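Local coordinates for protein argonaute (Marinitoga piezophila, PDB 5I4A), which uses short guide RNAs bearing a 5'-hydroxyl to bind complementary nucleic acid targets and cleave single-stranded DNA, at residues L605-A609 against K618-P622. Sequence-based numbering, arbitrary orientation.
With nucleotides of chain B.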
loop_
_atom_site.group_PDB
_atom_site.type_symbol
_atom_site.label_atom_id
_atom_site.label_comp_id
_atom_site.label_asym_id
_atom_site.label_seq_id
_atom_site.Cartn_x
_atom_site.Cartn_y
_atom_site.Cartn_z
ATOM N N LEU A 605 -13.338 -3.215 9.620
ATOM C CA LEU A 605 -12.262 -2.379 10.142
ATOM C C LEU A 605 -11.819 -1.318 9.142
ATOM O O LEU A 605 -11.264 -0.287 9.542
ATOM C CB LEU A 605 -11.068 -3.241 10.547
ATOM C CG LEU A 605 -11.200 -3.974 11.884
ATOM C CD1 LEU A 605 -9.965 -4.817 12.146
ATOM C CD2 LEU A 605 -11.425 -2.970 13.005
ATOM N N THR A 606 -12.037 -1.547 7.845
ATOM C CA THR A 606 -11.713 -0.524 6.857
ATOM C C THR A 606 -12.655 0.674 6.922
ATOM O O THR A 606 -12.401 1.679 6.250
ATOM C CB THR A 606 -11.739 -1.113 5.441
ATOM O OG1 THR A 606 -13.096 -1.248 5.001
ATOM C CG2 THR A 606 -11.062 -2.481 5.414
ATOM N N ARG A 607 -13.727 0.593 7.712
ATOM C CA ARG A 607 -14.713 1.659 7.794
ATOM C C ARG A 607 -14.953 2.173 9.206
ATOM O O ARG A 607 -15.794 3.061 9.380
ATOM C CB ARG A 607 -16.058 1.193 7.215
ATOM C CG ARG A 607 -15.999 0.713 5.776
ATOM C CD ARG A 607 -15.803 1.867 4.799
ATOM N NE ARG A 607 -16.082 1.443 3.432
ATOM C CZ ARG A 607 -17.293 1.457 2.882
ATOM N NH1 ARG A 607 -18.335 1.886 3.583
ATOM N NH2 ARG A 607 -17.461 1.043 1.633
ATOM N N VAL A 608 -14.259 1.645 10.219
ATOM C CA VAL A 608 -14.476 2.110 11.586
ATOM C C VAL A 608 -13.996 3.536 11.797
ATOM O O VAL A 608 -14.244 4.115 12.859
ATOM C CB VAL A 608 -13.793 1.182 12.611
ATOM C CG1 VAL A 608 -14.381 -0.212 12.533
ATOM C CG2 VAL A 608 -12.293 1.154 12.387
ATOM N N ALA A 609 -13.312 4.112 10.812
ATOM C CA ALA A 609 -12.954 5.520 10.836
ATOM C C ALA A 609 -12.899 6.024 9.403
ATOM O O ALA A 609 -12.726 5.250 8.457
ATOM C CB ALA A 609 -11.615 5.759 11.543
ATOM N N LYS A 618 -8.833 1.784 2.531
ATOM C CA LYS A 618 -8.730 0.531 1.794
ATOM C C LYS A 618 -8.281 -0.634 2.662
ATOM O O LYS A 618 -8.711 -1.769 2.430
ATOM C CB LYS A 618 -7.760 0.690 0.618
ATOM C CG LYS A 618 -8.287 1.598 -0.478
ATOM C CD LYS A 618 -7.165 2.285 -1.233
ATOM C CE LYS A 618 -7.731 3.264 -2.249
ATOM N NZ LYS A 618 -6.755 4.326 -2.621
ATOM N N LEU A 619 -7.448 -0.378 3.656
ATOM C CA LEU A 619 -6.940 -1.380 4.573
ATOM C C LEU A 619 -7.644 -1.270 5.920
ATOM O O LEU A 619 -8.203 -0.219 6.254
ATOM C CB LEU A 619 -5.429 -1.204 4.767
ATOM C CG LEU A 619 -4.608 -1.362 3.485
ATOM C CD1 LEU A 619 -3.158 -0.954 3.701
ATOM C CD2 LEU A 619 -4.699 -2.791 2.981
ATOM N N PRO A 620 -7.650 -2.340 6.718
ATOM C CA PRO A 620 -8.203 -2.235 8.072
ATOM C C PRO A 620 -7.490 -1.136 8.840
ATOM O O PRO A 620 -6.277 -0.959 8.716
ATOM C CB PRO A 620 -7.941 -3.620 8.679
ATOM C CG PRO A 620 -6.887 -4.235 7.814
ATOM C CD PRO A 620 -7.129 -3.690 6.444
ATOM N N TYR A 621 -8.267 -0.381 9.615
ATOM C CA TYR A 621 -7.754 0.822 10.267
ATOM C C TYR A 621 -6.471 0.595 11.061
ATOM O O TYR A 621 -5.538 1.402 10.908
ATOM C CB TYR A 621 -8.862 1.424 11.144
ATOM C CG TYR A 621 -8.609 2.842 11.610
ATOM C CD1 TYR A 621 -8.092 3.802 10.746
ATOM C CD2 TYR A 621 -8.911 3.225 12.909
ATOM C CE1 TYR A 621 -7.868 5.099 11.175
ATOM C CE2 TYR A 621 -8.695 4.514 13.344
ATOM C CZ TYR A 621 -8.174 5.449 12.475
ATOM O OH TYR A 621 -7.960 6.734 12.918
ATOM N N PRO A 622 -6.332 -0.454 11.887
ATOM C CA PRO A 622 -5.035 -0.662 12.557
ATOM C C PRO A 622 -3.870 -0.809 11.591
ATOM O O PRO A 622 -2.783 -0.283 11.858
ATOM C CB PRO A 622 -5.267 -1.939 13.379
ATOM C CG PRO A 622 -6.468 -2.587 12.782
ATOM C CD PRO A 622 -7.324 -1.459 12.310
ATOM P P C B 5 -4.768 7.201 -2.081
ATOM O OP1 C B 5 -4.916 5.729 -2.208
ATOM O OP2 C B 5 -4.039 7.758 -0.915
ATOM O "O5'" C B 5 -4.067 7.746 -3.406
ATOM C "C5'" C B 5 -4.630 7.508 -4.691
ATOM C "C4'" C B 5 -4.071 8.460 -5.720
ATOM O "O4'" C B 5 -4.236 9.822 -5.264
ATOM C "C3'" C B 5 -2.583 8.322 -6.001
ATOM O "O3'" C B 5 -2.339 7.344 -6.997
ATOM C "C2'" C B 5 -2.161 9.726 -6.439
ATOM O "O2'" C B 5 -2.341 9.894 -7.837
ATOM C "C1'" C B 5 -3.164 10.621 -5.702
ATOM N N1 C B 5 -2.596 11.341 -4.537
ATOM C C2 C B 5 -1.833 12.494 -4.747
ATOM O O2 C B 5 -1.619 12.873 -5.909
ATOM N N3 C B 5 -1.335 13.166 -3.681
ATOM C C4 C B 5 -1.582 12.736 -2.443
ATOM N N4 C B 5 -1.068 13.433 -1.425
ATOM C C5 C B 5 -2.366 11.573 -2.197
ATOM C C6 C B 5 -2.853 10.918 -3.261
#
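The chain leaving helix 595-605 of the PIWI domain, which has the RNase H fold, lies against the start of helix 621-631. The L605 side chain lies against P620 and P622, the prolines that flank Y621, its CB 3.7 Å from P620 CB and its CD1 4.2 Å from P622 CG, with L517 of strand 513-519 touching all three. T606 turns its CG2 methyl to the backbone of 618-620, while its OG1 hydrogen-bonds to the backbone O of Y603. Further along, V608 CG2 meets Y621 CB at 3.7 Å, and the A609 methyl is the bump seated on one face of the Y621 ring, a CH-pi contact. One hydrogen bond, Y621 N to L605 O at 3.0 Å, ties the backbones together. L619 has its CA-to-CB bond directed away from 605-609, and its side chain comes within about 3 Å of that of N627, a presumed Mn(2+) ligand. So the chemistry is mostly apolar, and the single hydrogen bond satisfies a first-turn amide with no earlier helical carbonyl to use.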